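Local coordinates for protein hydrogenase maturation protease (Wolinella succinogenes, PDB 3PU6) that probably acts as an endopeptidase in the maturation of hydrogenase, at residues A23-W35 against A134-G146. Sequence-based numbering, arbitrary orientation.
Sequences ALGRLVEEQMPEW and AFVALGRIKELDG
Leu138 fits as a knob into the hole formed by Leu24, Leu27, Val28 and Gln31. Its CD2 meets Leu27 CB at 3.6 Å, while its CD1 reaches Val28 CG2 at 3.8 Å, the two side chains running past each other in opposite directions. Leu24, its CG anti to the backbone N (chi1 173°), sends CD1 against the backbone of helix 128-147 at Ala134 O and Leu138 N, and against CB of Ala137 and of Leu138. Leu27 crosses Phe135 at about a right angle and lays CD1 over one ring face, 4.0 Å from the ring centroid, a CH-pi contact. Beyond the last turn of helix 20-31, Met32, a selenomethionine, rests its SE against Ile141 CG2 at 3.7 Å and against the aliphatic part of Lys142. Ile141 CG2 also lies over one face of the six-membered ring of Trp35, 4.2 Å from its centroid, a second CH-pi contact, whereas Leu144 CD2 and the carboxylate of Asp145 lie at the indole edge. There Trp35 NE1 gives Asp145 OD1 a weak, bent hydrogen bond of 3.3 Å. With an alanine at this position, Ile141 CG2 would probably lose its aromatic platform and Asp145 its indole donor. At the exposed margin, Lys142 NZ donates to Gln31 OE1 at 2.6 Å, in the carbonyl plane.

The helix axes approach to 9.1 Å and cross at -48°, and both helices lie on the same side of the central sheet: Val28 touches Leu7 of strand 5-10, and Ile141 and Leu144 touch Val60 of strand 58-66. Trp35, following helix 20-31, touches both Leu7 and Val60. Lys5 pairs with Glu34 and, weakly, with Asp145, which probably eases repulsion between these acids. The chemistry is thus mainly apolar interdigitation, with one polar link at the solvent-facing margin and a weaker one beside Trp35.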
# COMPACT_ATOMS: atom_id res chain seq x y z
N ALA A 23 5.18 3.89 6.58
CA ALA A 23 6.33 3.20 7.14
C ALA A 23 6.81 2.08 6.19
O ALA A 23 7.98 2.00 5.83
CB ALA A 23 6.00 2.68 8.50
N LEU A 24 5.88 1.24 5.76
CA LEU A 24 6.20 0.16 4.85
C LEU A 24 6.89 0.69 3.60
O LEU A 24 7.80 0.06 3.08
CB LEU A 24 4.94 -0.59 4.45
CG LEU A 24 5.11 -1.65 3.36
CD1 LEU A 24 5.91 -2.83 3.88
CD2 LEU A 24 3.76 -2.08 2.86
N GLY A 25 6.45 1.84 3.13
CA GLY A 25 6.96 2.43 1.91
C GLY A 25 8.43 2.72 2.05
O GLY A 25 9.20 2.47 1.15
N ARG A 26 8.81 3.22 3.21
CA ARG A 26 10.20 3.53 3.47
C ARG A 26 11.05 2.27 3.51
O ARG A 26 12.23 2.32 3.20
CB ARG A 26 10.33 4.27 4.79
CG ARG A 26 9.72 5.64 4.74
CD ARG A 26 9.98 6.42 6.01
NE ARG A 26 9.54 7.81 5.85
CZ ARG A 26 8.41 8.31 6.33
NH1 ARG A 26 7.58 7.54 7.03
NH2 ARG A 26 8.10 9.59 6.12
N LEU A 27 10.46 1.15 3.92
CA LEU A 27 11.20 -0.10 4.01
C LEU A 27 11.52 -0.63 2.62
O LEU A 27 12.65 -1.03 2.35
CB LEU A 27 10.45 -1.15 4.83
CG LEU A 27 10.18 -0.78 6.29
CD1 LEU A 27 9.33 -1.87 6.98
CD2 LEU A 27 11.47 -0.54 7.03
N VAL A 28 10.52 -0.61 1.75
CA VAL A 28 10.68 -1.10 0.39
C VAL A 28 11.70 -0.22 -0.33
O VAL A 28 12.50 -0.69 -1.14
CB VAL A 28 9.32 -1.11 -0.37
CG1 VAL A 28 9.51 -1.35 -1.87
CG2 VAL A 28 8.40 -2.16 0.22
N GLU A 29 11.64 1.06 -0.01
CA GLU A 29 12.51 2.06 -0.60
C GLU A 29 13.97 1.72 -0.31
O GLU A 29 14.81 1.79 -1.20
CB GLU A 29 12.17 3.41 -0.01
CG GLU A 29 12.00 4.49 -1.03
CD GLU A 29 11.92 5.84 -0.40
OE1 GLU A 29 11.93 5.92 0.85
OE2 GLU A 29 11.85 6.83 -1.16
N GLU A 30 14.24 1.36 0.95
CA GLU A 30 15.56 0.94 1.40
C GLU A 30 15.95 -0.41 0.84
O GLU A 30 16.96 -0.55 0.17
CB GLU A 30 15.61 0.84 2.92
CG GLU A 30 15.75 2.16 3.62
CD GLU A 30 15.19 2.12 5.04
OE1 GLU A 30 15.13 1.02 5.63
OE2 GLU A 30 14.81 3.20 5.56
N GLN A 31 15.14 -1.42 1.12
CA GLN A 31 15.52 -2.79 0.80
C GLN A 31 15.31 -3.21 -0.66
O GLN A 31 15.92 -4.18 -1.12
CB GLN A 31 14.78 -3.75 1.71
CG GLN A 31 14.92 -3.42 3.17
CD GLN A 31 14.48 -4.56 4.04
OE1 GLN A 31 14.26 -5.68 3.56
NE2 GLN A 31 14.36 -4.31 5.34
N MSE A 32 14.47 -2.48 -1.38
CA MSE A 32 13.96 -2.98 -2.65
C MSE A 32 13.99 -1.98 -3.78
O MSE A 32 12.94 -1.59 -4.29
CB MSE A 32 12.55 -3.51 -2.46
CG MSE A 32 12.47 -4.45 -1.25
SE MSE A 32 10.97 -5.69 -1.25
CE MSE A 32 11.43 -6.79 -2.80
N PRO A 33 15.20 -1.58 -4.20
CA PRO A 33 15.48 -0.55 -5.20
C PRO A 33 14.79 -0.77 -6.55
O PRO A 33 14.53 0.20 -7.25
CB PRO A 33 17.00 -0.65 -5.37
CG PRO A 33 17.48 -1.25 -4.08
CD PRO A 33 16.42 -2.23 -3.70
N GLU A 34 14.50 -2.02 -6.91
CA GLU A 34 13.79 -2.29 -8.16
C GLU A 34 12.32 -1.85 -8.11
O GLU A 34 11.64 -1.76 -9.14
CB GLU A 34 13.88 -3.76 -8.51
CG GLU A 34 15.23 -4.18 -9.04
CD GLU A 34 15.21 -5.57 -9.62
OE1 GLU A 34 14.10 -6.14 -9.74
OE2 GLU A 34 16.29 -6.10 -9.94
N TRP A 35 11.84 -1.60 -6.89
CA TRP A 35 10.51 -1.04 -6.67
C TRP A 35 10.61 0.47 -6.61
O TRP A 35 11.44 1.02 -5.88
CB TRP A 35 9.93 -1.56 -5.35
CG TRP A 35 9.47 -2.96 -5.43
CD1 TRP A 35 10.25 -4.09 -5.44
CD2 TRP A 35 8.11 -3.41 -5.52
NE1 TRP A 35 9.45 -5.21 -5.54
CE2 TRP A 35 8.14 -4.82 -5.59
CE3 TRP A 35 6.88 -2.76 -5.56
CZ2 TRP A 35 6.99 -5.58 -5.68
CZ3 TRP A 35 5.74 -3.51 -5.66
CH2 TRP A 35 5.80 -4.91 -5.73
N ALA A 134 4.16 -3.62 9.86
CA ALA A 134 4.82 -3.08 8.68
C ALA A 134 5.96 -3.99 8.21
O ALA A 134 6.11 -4.23 7.02
CB ALA A 134 5.32 -1.67 8.95
N PHE A 135 6.74 -4.50 9.15
CA PHE A 135 7.77 -5.47 8.82
C PHE A 135 7.21 -6.77 8.26
O PHE A 135 7.76 -7.32 7.31
CB PHE A 135 8.71 -5.72 9.99
CG PHE A 135 9.70 -4.61 10.20
CD1 PHE A 135 10.84 -4.54 9.41
CD2 PHE A 135 9.46 -3.62 11.13
CE1 PHE A 135 11.73 -3.51 9.57
CE2 PHE A 135 10.35 -2.59 11.30
CZ PHE A 135 11.49 -2.54 10.52
N VAL A 136 6.11 -7.24 8.84
CA VAL A 136 5.40 -8.39 8.31
C VAL A 136 4.90 -8.12 6.88
O VAL A 136 4.94 -9.00 6.02
CB VAL A 136 4.23 -8.78 9.23
CG1 VAL A 136 3.28 -9.74 8.54
CG2 VAL A 136 4.74 -9.37 10.53
N ALA A 137 4.44 -6.89 6.65
CA ALA A 137 4.00 -6.43 5.34
C ALA A 137 5.16 -6.33 4.31
O ALA A 137 4.98 -6.61 3.13
CB ALA A 137 3.27 -5.09 5.46
N LEU A 138 6.33 -5.91 4.78
CA LEU A 138 7.53 -5.93 3.97
C LEU A 138 7.75 -7.36 3.52
O LEU A 138 8.05 -7.63 2.36
CB LEU A 138 8.69 -5.45 4.81
CG LEU A 138 10.04 -5.30 4.12
CD1 LEU A 138 9.96 -4.43 2.88
CD2 LEU A 138 11.02 -4.74 5.12
N GLY A 139 7.58 -8.29 4.46
CA GLY A 139 7.73 -9.70 4.17
C GLY A 139 6.96 -10.08 2.93
O GLY A 139 7.51 -10.68 2.00
N ARG A 140 5.68 -9.71 2.90
CA ARG A 140 4.79 -10.10 1.81
C ARG A 140 5.12 -9.44 0.47
O ARG A 140 4.85 -10.01 -0.59
CB ARG A 140 3.33 -9.86 2.19
CG ARG A 140 3.02 -10.25 3.64
CD ARG A 140 3.13 -11.76 3.85
NE ARG A 140 2.11 -12.47 3.08
CZ ARG A 140 0.83 -12.56 3.43
NH1 ARG A 140 0.39 -11.99 4.56
NH2 ARG A 140 -0.03 -13.23 2.66
N ILE A 141 5.69 -8.25 0.52
CA ILE A 141 6.09 -7.55 -0.71
C ILE A 141 7.25 -8.31 -1.30
O ILE A 141 7.34 -8.48 -2.51
CB ILE A 141 6.51 -6.07 -0.48
CG1 ILE A 141 5.27 -5.20 -0.27
CG2 ILE A 141 7.25 -5.52 -1.68
CD1 ILE A 141 4.37 -5.18 -1.49
N LYS A 142 8.13 -8.77 -0.42
CA LYS A 142 9.26 -9.57 -0.81
C LYS A 142 8.80 -10.91 -1.39
O LYS A 142 9.39 -11.40 -2.35
CB LYS A 142 10.18 -9.81 0.38
CG LYS A 142 10.93 -8.58 0.84
CD LYS A 142 11.66 -8.88 2.14
CE LYS A 142 12.83 -7.93 2.38
NZ LYS A 142 13.41 -8.11 3.76
N GLU A 143 7.73 -11.48 -0.83
CA GLU A 143 7.19 -12.74 -1.35
C GLU A 143 6.60 -12.53 -2.73
O GLU A 143 6.80 -13.34 -3.64
CB GLU A 143 6.14 -13.34 -0.39
CG GLU A 143 6.69 -13.67 1.00
CD GLU A 143 5.61 -13.85 2.07
OE1 GLU A 143 4.49 -14.30 1.72
OE2 GLU A 143 5.89 -13.55 3.26
N LEU A 144 5.90 -11.41 -2.89
CA LEU A 144 5.29 -11.07 -4.17
C LEU A 144 6.35 -10.83 -5.23
O LEU A 144 6.20 -11.23 -6.38
CB LEU A 144 4.44 -9.82 -4.04
CG LEU A 144 4.01 -9.28 -5.39
CD1 LEU A 144 3.09 -10.27 -6.09
CD2 LEU A 144 3.36 -7.91 -5.24
N ASP A 145 7.43 -10.19 -4.81
CA ASP A 145 8.57 -9.89 -5.66
C ASP A 145 9.16 -11.15 -6.26
O ASP A 145 9.45 -11.22 -7.46
CB ASP A 145 9.63 -9.18 -4.86
CG ASP A 145 10.62 -8.48 -5.73
OD1 ASP A 145 10.27 -8.15 -6.88
OD2 ASP A 145 11.74 -8.24 -5.26
N GLY A 146 9.36 -12.15 -5.40
CA GLY A 146 9.84 -13.46 -5.79
C GLY A 146 8.90 -14.16 -6.75
O GLY A 146 9.33 -14.73 -7.75